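Local coordinates for protein GCN5-related N-acetyltransferase (Streptococcus suis, PDB 3G3S) that probably transfers an acetyl group from acetyl-CoA to an amine, as members of the GCN5-related N-acetyltransferase family do, its own substrate being unknown, at residues Y47-F53 and S177-Y181; K71-P77 and Y243-W248. The contacts are given in a common frame with arbitrary orientation. Where two conformers were deposited one is given. Residue numbers count along the deposited sequence, not the author numbering.

Contact 1 (Y47-F53 and S177-Y181)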
ATOM      1  N   TYR A  47      -6.584   3.552 -15.623  1.00 22.87           N
ATOM      2  CA  TYR A  47      -7.302   4.251 -14.582  1.00 22.07           C
ATOM      3  C   TYR A  47      -8.306   5.165 -15.178  1.00 17.95           C
ATOM      4  O   TYR A  47      -8.020   5.807 -16.171  1.00 19.33           O
ATOM      5  CB  TYR A  47      -6.340   5.090 -13.763  1.00 21.69           C
ATOM      6  CG  TYR A  47      -7.037   5.909 -12.696  1.00 24.50           C
ATOM      7  CD1 TYR A  47      -7.243   5.392 -11.435  1.00 26.11           C
ATOM      8  CD2 TYR A  47      -7.480   7.212 -12.949  1.00 31.46           C
ATOM      9  CE1 TYR A  47      -7.880   6.145 -10.445  1.00 20.37           C
ATOM     10  CE2 TYR A  47      -8.155   7.961 -11.963  1.00 19.61           C
ATOM     11  CZ  TYR A  47      -8.327   7.420 -10.709  1.00 26.35           C
ATOM     12  OH  TYR A  47      -8.927   8.148  -9.699  1.00 22.32           O
ATOM     13  N   GLY A  48      -9.481   5.242 -14.557  1.00 20.83           N
ATOM     14  CA  GLY A  48     -10.516   6.165 -14.972  1.00 23.81           C
ATOM     15  C   GLY A  48     -11.899   5.565 -14.959  1.00 27.52           C
ATOM     16  O   GLY A  48     -12.070   4.377 -14.651  1.00 29.35           O
ATOM     17  N   ARG A  49     -12.886   6.406 -15.268  1.00 29.59           N
ATOM     18  CA  ARG A  49     -14.295   5.994 -15.315  1.00 32.59           C
ATOM     19  C   ARG A  49     -15.002   6.732 -16.457  1.00 35.53           C
ATOM     20  O   ARG A  49     -15.683   6.114 -17.281  1.00 37.19           O
ATOM     21  CB  ARG A  49     -14.974   6.242 -13.966  1.00 31.97           C
ATOM     22  CG  ARG A  49     -16.178   5.337 -13.710  1.00 43.34           C
ATOM     23  CD  ARG A  49     -16.849   5.477 -12.308  1.00 45.32           C
ATOM     24  NE  ARG A  49     -17.718   6.658 -12.208  1.00 57.89           N
ATOM     25  CZ  ARG A  49     -19.007   6.671 -12.540  1.00 61.25           C
ATOM     26  N   GLN A  50     -14.843   8.045 -16.493  1.00 36.89           N
ATOM     27  CA  GLN A  50     -15.377   8.890 -17.562  1.00 40.63           C
ATOM     28  C   GLN A  50     -14.250   9.321 -18.492  1.00 38.53           C
ATOM     29  O   GLN A  50     -14.398   9.277 -19.712  1.00 39.58           O
ATOM     30  CB  GLN A  50     -16.049  10.105 -16.966  1.00 42.89           C
ATOM     31  CG  GLN A  50     -17.223   9.755 -16.046  1.00 51.60           C
ATOM     32  CD  GLN A  50     -17.889  10.980 -15.464  1.00 53.82           C
ATOM     33  OE1 GLN A  50     -17.222  11.921 -15.046  1.00 61.77           O
ATOM     34  NE2 GLN A  50     -19.215  10.969 -15.428  1.00 54.94           N
ATOM     35  N   SER A  51     -13.146   9.777 -17.912  1.00 32.48           N
ATOM     36  CA  SER A  51     -11.933  10.019 -18.679  1.00 30.23           C
ATOM     37  C   SER A  51     -10.910   9.005 -18.129  1.00 27.40           C
ATOM     38  O   SER A  51     -11.087   8.487 -17.024  1.00 28.00           O
ATOM     39  CB  SER A  51     -11.439  11.449 -18.539  1.00 30.08           C
ATOM     40  OG  SER A  51     -10.831  11.604 -17.301  1.00 34.99           O
ATOM     41  N   PHE A  52      -9.869   8.707 -18.901  1.00 22.97           N
ATOM     42  CA  PHE A  52      -8.908   7.683 -18.554  1.00 20.53           C
ATOM     43  C   PHE A  52      -7.486   8.014 -18.892  1.00 17.59           C
ATOM     44  O   PHE A  52      -7.200   8.846 -19.770  1.00 21.28           O
ATOM     45  CB  PHE A  52      -9.185   6.410 -19.391  1.00 20.39           C
ATOM     46  CG  PHE A  52     -10.500   5.748 -19.117  1.00 25.68           C
ATOM     47  CD1 PHE A  52     -11.678   6.237 -19.682  1.00 31.58           C
ATOM     48  CD2 PHE A  52     -10.562   4.608 -18.332  1.00 28.40           C
ATOM     49  CE1 PHE A  52     -12.897   5.611 -19.424  1.00 31.59           C
ATOM     50  CE2 PHE A  52     -11.771   3.997 -18.075  1.00 31.24           C
ATOM     51  CZ  PHE A  52     -12.929   4.488 -18.626  1.00 27.75           C
ATOM     52  N   PHE A  53      -6.599   7.310 -18.206  1.00 20.28           N
ATOM     53  CA  PHE A  53      -5.198   7.220 -18.529  1.00 19.14           C
ATOM     54  C   PHE A  53      -4.870   5.765 -18.734  1.00 17.97           C
ATOM     55  O   PHE A  53      -5.334   4.895 -17.989  1.00 21.23           O
ATOM     56  CB  PHE A  53      -4.310   7.742 -17.414  1.00 21.24           C
ATOM     57  CG  PHE A  53      -4.172   9.224 -17.443  1.00 19.71           C
ATOM     58  CD1 PHE A  53      -5.161  10.036 -16.904  1.00 26.86           C
ATOM     59  CD2 PHE A  53      -3.065   9.812 -18.033  1.00 25.98           C
ATOM     60  CE1 PHE A  53      -5.034  11.416 -16.952  1.00 19.73           C
ATOM     61  CE2 PHE A  53      -2.937  11.219 -18.078  1.00 24.55           C
ATOM     62  CZ  PHE A  53      -3.906  12.000 -17.546  1.00 16.16           C
ATOM     63  N   SER A 177      -9.046  16.030  -6.582  1.00 25.52           N
ATOM     64  CA  SER A 177      -8.277  14.846  -6.765  1.00 24.38           C
ATOM     65  C   SER A 177      -8.810  14.041  -7.949  1.00 22.22           C
ATOM     66  O   SER A 177      -9.903  13.507  -7.869  1.00 21.96           O
ATOM     67  CB  SER A 177      -8.343  13.996  -5.507  1.00 23.99           C
ATOM     68  OG  SER A 177      -9.677  13.819  -5.107  1.00 23.37           O
ATOM     69  N   TYR A 178      -8.041  13.986  -9.031  1.00 21.42           N
ATOM     70  CA  TYR A 178      -8.374  13.112 -10.173  1.00 22.08           C
ATOM     71  C   TYR A 178      -8.202  11.636  -9.767  1.00 23.02           C
ATOM     72  O   TYR A 178      -8.913  10.693 -10.253  1.00 24.18           O
ATOM     73  CB  TYR A 178      -7.418  13.430 -11.308  1.00 23.03           C
ATOM     74  CG  TYR A 178      -7.698  12.683 -12.618  1.00 20.90           C
ATOM     75  CD1 TYR A 178      -8.604  13.203 -13.560  1.00 30.06           C
ATOM     76  CD2 TYR A 178      -7.032  11.520 -12.933  1.00 25.28           C
ATOM     77  CE1 TYR A 178      -8.849  12.538 -14.770  1.00 30.00           C
ATOM     78  CE2 TYR A 178      -7.284  10.839 -14.151  1.00 31.05           C
ATOM     79  CZ  TYR A 178      -8.184  11.360 -15.056  1.00 33.34           C
ATOM     80  OH  TYR A 178      -8.411  10.690 -16.247  1.00 34.48           O
ATOM     81  N   ALA A 179      -7.219  11.443  -8.891  1.00 23.51           N
ATOM     82  CA  ALA A 179      -6.868  10.182  -8.291  1.00 24.05           C
ATOM     83  C   ALA A 179      -6.180  10.445  -6.941  1.00 22.23           C
ATOM     84  O   ALA A 179      -5.741  11.574  -6.618  1.00 25.56           O
ATOM     85  CB  ALA A 179      -5.943   9.382  -9.215  1.00 21.73           C
ATOM     86  N   SER A 180      -6.094   9.361  -6.192  1.00 25.01           N
ATOM     87  CA  SER A 180      -5.503   9.275  -4.859  1.00 25.68           C
ATOM     88  C   SER A 180      -4.592   8.070  -4.781  1.00 25.66           C
ATOM     89  O   SER A 180      -4.894   7.012  -5.369  1.00 24.77           O
ATOM     90  CB  SER A 180      -6.597   9.040  -3.812  1.00 25.22           C
ATOM     91  OG  SER A 180      -7.605   9.989  -3.892  1.00 25.69           O
ATOM     92  N   TYR A 181      -3.505   8.204  -4.038  1.00 23.11           N
ATOM     93  CA  TYR A 181      -2.639   7.065  -3.742  1.00 23.30           C
ATOM     94  C   TYR A 181      -2.363   7.130  -2.235  1.00 24.61           C
ATOM     95  O   TYR A 181      -2.829   8.040  -1.572  1.00 25.04           O
ATOM     96  CB  TYR A 181      -1.386   7.030  -4.603  1.00 21.00           C
ATOM     97  CG  TYR A 181      -0.432   8.174  -4.390  1.00 26.71           C
ATOM     98  CD1 TYR A 181      -0.692   9.420  -4.938  1.00 25.54           C
ATOM     99  CD2 TYR A 181       0.735   8.007  -3.650  1.00 26.62           C
ATOM    100  CE1 TYR A 181       0.185  10.490  -4.732  1.00 25.10           C
ATOM    101  CE2 TYR A 181       1.614   9.070  -3.451  1.00 29.77           C
ATOM    102  CZ  TYR A 181       1.328  10.304  -4.008  1.00 23.58           C
ATOM    103  OH  TYR A 181       2.196  11.371  -3.819  1.00 27.88           O
TER

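Contact 2 (K71-P77 and Y243-W248). With EDO (1,2-ethanediol), chain H.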
ATOM      1  N   LYS A  71     -12.270   4.541 -25.562  1.00 34.37           N
ATOM      2  CA  LYS A  71     -12.331   5.245 -24.288  1.00 30.78           C
ATOM      3  C   LYS A  71     -11.813   6.661 -24.433  1.00 29.80           C
ATOM      4  O   LYS A  71     -10.956   6.940 -25.263  1.00 28.27           O
ATOM      5  CB  LYS A  71     -11.501   4.520 -23.234  1.00 29.41           C
ATOM      6  CG  LYS A  71     -12.003   3.160 -22.881  1.00 29.81           C
ATOM      7  CD  LYS A  71     -11.086   2.530 -21.854  1.00 28.08           C
ATOM      8  CE  LYS A  71     -11.659   1.280 -21.307  1.00 31.61           C
ATOM      9  NZ  LYS A  71     -11.864   0.241 -22.362  1.00 35.01           N
ATOM     10  N   ASN A  72     -12.341   7.560 -23.604  1.00 30.17           N
ATOM     11  CA  ASN A  72     -11.866   8.927 -23.557  1.00 29.53           C
ATOM     12  C   ASN A  72     -10.548   8.874 -22.776  1.00 28.39           C
ATOM     13  O   ASN A  72     -10.517   9.166 -21.579  1.00 27.55           O
ATOM     14  CB  ASN A  72     -12.909   9.781 -22.854  1.00 30.64           C
ATOM     15  CG  ASN A  72     -12.491  11.220 -22.732  1.00 37.94           C
ATOM     16  OD1 ASN A  72     -11.665  11.708 -23.518  1.00 42.80           O
ATOM     17  ND2 ASN A  72     -13.059  11.925 -21.727  1.00 46.29           N
ATOM     18  N   ILE A  73      -9.467   8.525 -23.469  1.00 25.79           N
ATOM     19  CA  ILE A  73      -8.190   8.146 -22.820  1.00 25.36           C
ATOM     20  C   ILE A  73      -6.950   8.856 -23.283  1.00 26.45           C
ATOM     21  O   ILE A  73      -6.838   9.208 -24.466  1.00 28.02           O
ATOM     22  CB  ILE A  73      -7.957   6.590 -23.034  1.00 24.02           C
ATOM     23  CG1 ILE A  73      -6.834   6.053 -22.166  1.00 24.74           C
ATOM     24  CG2 ILE A  73      -7.667   6.282 -24.487  1.00 22.82           C
ATOM     25  CD1 ILE A  73      -6.920   4.586 -21.873  1.00 17.04           C
ATOM     26  N   ILE A  74      -6.047   9.137 -22.326  1.00 25.26           N
ATOM     27  CA  ILE A  74      -4.700   9.619 -22.638  1.00 22.88           C
ATOM     28  C   ILE A  74      -3.765   8.389 -22.519  1.00 22.29           C
ATOM     29  O   ILE A  74      -3.680   7.767 -21.442  1.00 19.66           O
ATOM     30  CB  ILE A  74      -4.207  10.816 -21.727  1.00 21.36           C
ATOM     31  CG1 ILE A  74      -5.163  12.032 -21.859  1.00 18.17           C
ATOM     32  CG2 ILE A  74      -2.736  11.190 -22.069  1.00 19.82           C
ATOM     33  CD1 ILE A  74      -4.843  13.216 -20.870  1.00 28.01           C
ATOM     34  N   LEU A  75      -3.138   8.007 -23.643  0.80 21.95           N
ATOM     35  CA  LEU A  75      -2.174   6.919 -23.702  0.80 22.49           C
ATOM     36  C   LEU A  75      -0.791   7.482 -23.404  0.80 22.32           C
ATOM     37  O   LEU A  75      -0.357   8.445 -24.062  0.80 22.61           O
ATOM     38  CB  LEU A  75      -2.106   6.305 -25.094  0.80 23.50           C
ATOM     39  CG  LEU A  75      -3.393   5.755 -25.658  0.80 24.32           C
ATOM     40  CD1 LEU A  75      -3.108   5.125 -27.014  0.80 25.34           C
ATOM     41  CD2 LEU A  75      -3.954   4.749 -24.708  0.80 28.28           C
ATOM     42  N   VAL A  76      -0.095   6.883 -22.446  1.00 19.68           N
ATOM     43  CA  VAL A  76       1.231   7.350 -22.092  1.00 20.74           C
ATOM     44  C   VAL A  76       2.255   6.217 -22.277  1.00 22.14           C
ATOM     45  O   VAL A  76       2.345   5.329 -21.452  1.00 22.81           O
ATOM     46  CB  VAL A  76       1.306   7.904 -20.661  1.00 22.20           C
ATOM     47  CG1 VAL A  76       2.742   8.464 -20.428  1.00 19.53           C
ATOM     48  CG2 VAL A  76       0.208   8.972 -20.393  1.00 19.85           C
ATOM     49  N   PRO A  77       3.042   6.266 -23.361  1.00 21.45           N
ATOM     50  CA  PRO A  77       4.053   5.252 -23.604  1.00 22.24           C
ATOM     51  C   PRO A  77       5.279   5.384 -22.700  1.00 25.31           C
ATOM     52  O   PRO A  77       5.824   6.483 -22.556  1.00 23.83           O
ATOM     53  CB  PRO A  77       4.496   5.537 -25.027  1.00 23.16           C
ATOM     54  CG  PRO A  77       4.219   6.937 -25.274  1.00 17.69           C
ATOM     55  CD  PRO A  77       3.029   7.294 -24.427  1.00 19.91           C
ATOM     56  N   TYR A 243       6.968  15.016 -21.845  1.00 23.32           N
ATOM     57  CA  TYR A 243       6.863  13.615 -22.225  1.00 21.91           C
ATOM     58  C   TYR A 243       5.774  13.397 -23.285  1.00 23.97           C
ATOM     59  O   TYR A 243       4.871  14.214 -23.424  1.00 25.49           O
ATOM     60  CB  TYR A 243       6.659  12.742 -20.987  1.00 19.45           C
ATOM     61  CG  TYR A 243       5.325  12.816 -20.293  1.00 20.66           C
ATOM     62  CD1 TYR A 243       4.262  12.074 -20.736  1.00 22.18           C
ATOM     63  CD2 TYR A 243       5.147  13.544 -19.120  1.00 20.17           C
ATOM     64  CE1 TYR A 243       3.067  12.111 -20.100  1.00 16.25           C
ATOM     65  CE2 TYR A 243       3.914  13.568 -18.467  1.00 13.84           C
ATOM     66  CZ  TYR A 243       2.890  12.838 -18.978  1.00 27.34           C
ATOM     67  OH  TYR A 243       1.670  12.792 -18.378  1.00 24.16           O
ATOM     68  N   GLN A 244       5.905  12.307 -24.039  1.00 23.57           N
ATOM     69  CA  GLN A 244       4.957  11.967 -25.093  1.00 25.66           C
ATOM     70  C   GLN A 244       3.632  11.391 -24.600  1.00 23.14           C
ATOM     71  O   GLN A 244       3.598  10.520 -23.732  1.00 24.80           O
ATOM     72  CB  GLN A 244       5.561  10.928 -26.065  1.00 28.00           C
ATOM     73  CG  GLN A 244       6.839  11.390 -26.810  1.00 30.52           C
ATOM     74  CD  GLN A 244       7.285  10.429 -27.910  1.00 36.44           C
ATOM     75  OE1 GLN A 244       6.562   9.487 -28.273  1.00 40.49           O
ATOM     76  NE2 GLN A 244       8.489  10.667 -28.453  1.00 32.01           N
ATOM     77  N   ALA A 245       2.544  11.840 -25.216  1.00 24.47           N
ATOM     78  CA  ALA A 245       1.202  11.345 -24.917  1.00 24.27           C
ATOM     79  C   ALA A 245       0.406  11.298 -26.212  1.00 26.46           C
ATOM     80  O   ALA A 245       0.755  11.995 -27.195  1.00 24.71           O
ATOM     81  CB  ALA A 245       0.484  12.232 -23.846  1.00 22.05           C
ATOM     82  N   TYR A 246      -0.634  10.461 -26.193  1.00 25.91           N
ATOM     83  CA  TYR A 246      -1.553  10.279 -27.313  1.00 25.66           C
ATOM     84  C   TYR A 246      -3.003  10.218 -26.849  1.00 24.19           C
ATOM     85  O   TYR A 246      -3.284   9.752 -25.755  1.00 23.97           O
ATOM     86  CB  TYR A 246      -1.248   8.974 -28.072  1.00 24.02           C
ATOM     87  CG  TYR A 246       0.102   8.902 -28.741  1.00 23.14           C
ATOM     88  CD1 TYR A 246       1.229   8.441 -28.054  1.00 22.40           C
ATOM     89  CD2 TYR A 246       0.257   9.262 -30.068  1.00 26.60           C
ATOM     90  CE1 TYR A 246       2.449   8.343 -28.664  1.00 20.20           C
ATOM     91  CE2 TYR A 246       1.483   9.176 -30.684  1.00 26.34           C
ATOM     92  CZ  TYR A 246       2.579   8.740 -29.978  1.00 23.05           C
ATOM     93  OH  TYR A 246       3.786   8.689 -30.622  1.00 29.12           O
ATOM     94  N   GLU A 247      -3.905  10.672 -27.715  1.00 23.98           N
ATOM     95  CA  GLU A 247      -5.350  10.545 -27.571  1.00 26.75           C
ATOM     96  C   GLU A 247      -5.890  10.034 -28.878  1.00 25.39           C
ATOM     97  O   GLU A 247      -5.265  10.233 -29.919  1.00 23.59           O
ATOM     98  CB  GLU A 247      -5.997  11.884 -27.423  1.00 30.88           C
ATOM     99  CG  GLU A 247      -5.953  12.467 -26.063  1.00 37.98           C
ATOM    100  CD  GLU A 247      -6.303  13.932 -26.098  1.00 49.98           C
ATOM    101  OE1 GLU A 247      -6.576  14.449 -27.215  1.00 51.42           O
ATOM    102  OE2 GLU A 247      -6.264  14.564 -25.019  1.00 45.72           O
ATOM    103  N   TRP A 248      -7.080   9.474 -28.835  1.00 27.95           N
ATOM    104  CA  TRP A 248      -7.735   9.054 -30.067  1.00 29.13           C
ATOM    105  C   TRP A 248      -8.232  10.325 -30.759  1.00 32.90           C
ATOM    106  O   TRP A 248      -8.572  11.306 -30.090  1.00 33.07           O
ATOM    107  CB  TRP A 248      -8.899   8.129 -29.808  1.00 28.07           C
ATOM    108  CG  TRP A 248      -8.600   6.871 -29.032  1.00 27.08           C
ATOM    109  CD1 TRP A 248      -9.245   6.445 -27.932  1.00 27.73           C
ATOM    110  CD2 TRP A 248      -7.568   5.904 -29.292  1.00 31.05           C
ATOM    111  NE1 TRP A 248      -8.717   5.275 -27.490  1.00 25.30           N
ATOM    112  CE2 TRP A 248      -7.675   4.918 -28.299  1.00 21.31           C
ATOM    113  CE3 TRP A 248      -6.579   5.770 -30.279  1.00 30.74           C
ATOM    114  CZ2 TRP A 248      -6.853   3.816 -28.261  1.00 26.05           C
ATOM    115  CZ3 TRP A 248      -5.749   4.671 -30.239  1.00 28.06           C
ATOM    116  CH2 TRP A 248      -5.895   3.708 -29.243  1.00 29.14           C
TER
HETATM  117  C1  EDO H 254       7.931   7.868 -24.843  1.00 41.09           C
HETATM  118  O1  EDO H 254       8.619   7.788 -23.601  1.00 30.01           O
HETATM  119  C2  EDO H 254       8.956   8.171 -25.918  1.00 47.12           C
HETATM  120  O2  EDO H 254       9.448   9.489 -25.666  1.00 52.09           O
HETATM  121  O   HOH W   1      -8.639   9.548 -26.336  1.00 23.92           O
HETATM  122  O   HOH W   2       5.679   9.188 -22.489  1.00 18.34           O

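Contact 1 (Y47-F53 and S177-Y181)
Tyr178 has the most surface covered in this contact, and its ring reaches from the corner of its strand to the hairpin 47-53. A tyrosine suits the place because its long ring fills the gap while the hydroxyl finds a polar partner at the far end: Tyr178 OH and Ser51 OG are hydrogen-bonded at 2.8 Å. Tyr47 answers in the other direction, its OH donating to the backbone O of Tyr178 at 2.6 Å. The two rings pass obliquely, with Tyr47 CE2 3.7 Å from Tyr178 CE2, and Phe53 completes an aromatic cluster, its CD1 lying 3.6 Å from Tyr178 CE2. Small Ala179 lets Tyr47 come close: Ala179 CB lies 3.4 Å from Tyr47 CZ. The hairpin holds its shape through two hydrogen bonds, Tyr47 N to Phe53 O at 3.0 Å and Phe53 N to Tyr47 O at 2.9 Å. Around the contact, Tyr47 also packs on Ile20 of helix 19-26, Phe53 rests against strand 73-77, and Tyr178 touches Glu188 of strand 184-191.

Contact 2 (K71-P77 and Y243-W248)
Two backbone hydrogen bonds join Leu75 and Tyr246, Leu75 N to Tyr246 O at 2.7 Å and Tyr246 N to Leu75 O at 2.9 Å, making an antiparallel hydrogen-bonded pair. At the end where Ile73 faces Trp248, water 1 replaces a direct link, donating to Ile73 O at 2.6 Å and accepting from Trp248 N at 2.9 Å. Water 2 donates to Pro77 O at 2.7 Å and Gln244 O at 2.8 Å; proline lacks the amide hydrogen that would continue the ladder. Leu75 CD1 sits over the six-membered ring of Trp248 in a CH-pi contact, 4.3 Å from its centroid. Ile73 CG2 lies 3.8 Å from Trp248 CD1, while the indole NE1 hydrogen-bonds to Cys68 O. Pro77 CG approaches the edge of Tyr246 at CE1, 4.1 Å away. Beta-branched Ile74 touches compact Ala245, and Glu247 forms a salt bridge with Arg95. The last strand, 239-248, thus runs antiparallel between 73-77 and 94-102 in this GNAT-family mixed sheet, helix 80-90 covering the face of Pro77 and Tyr246.

In the fold
From the N terminus, the chain passes helices 2-13 and 19-26 before turning through the hairpin 47-53, then crosses helix 62-68 to reach strand 73-77. Contact 1 closes a loop of 123 residues when strand 170-181 returns to the hairpin; contact 2 closes one of 165 when strand 239-248, near the C terminus, pairs with strand 73-77. Their segments alternate along the chain, so the loops cross. Strands 52-58 and 73-77 are parallel neighbours and join the contacts directly: Phe52 N lies 2.8 Å from Asn72 O, and Phe52 O 2.8 Å from Ile74 N, both probable hydrogen bonds. Contact 2 joins neighbouring interior strands, whereas contact 1 ties strands far apart in the sheet, mainly through side chains.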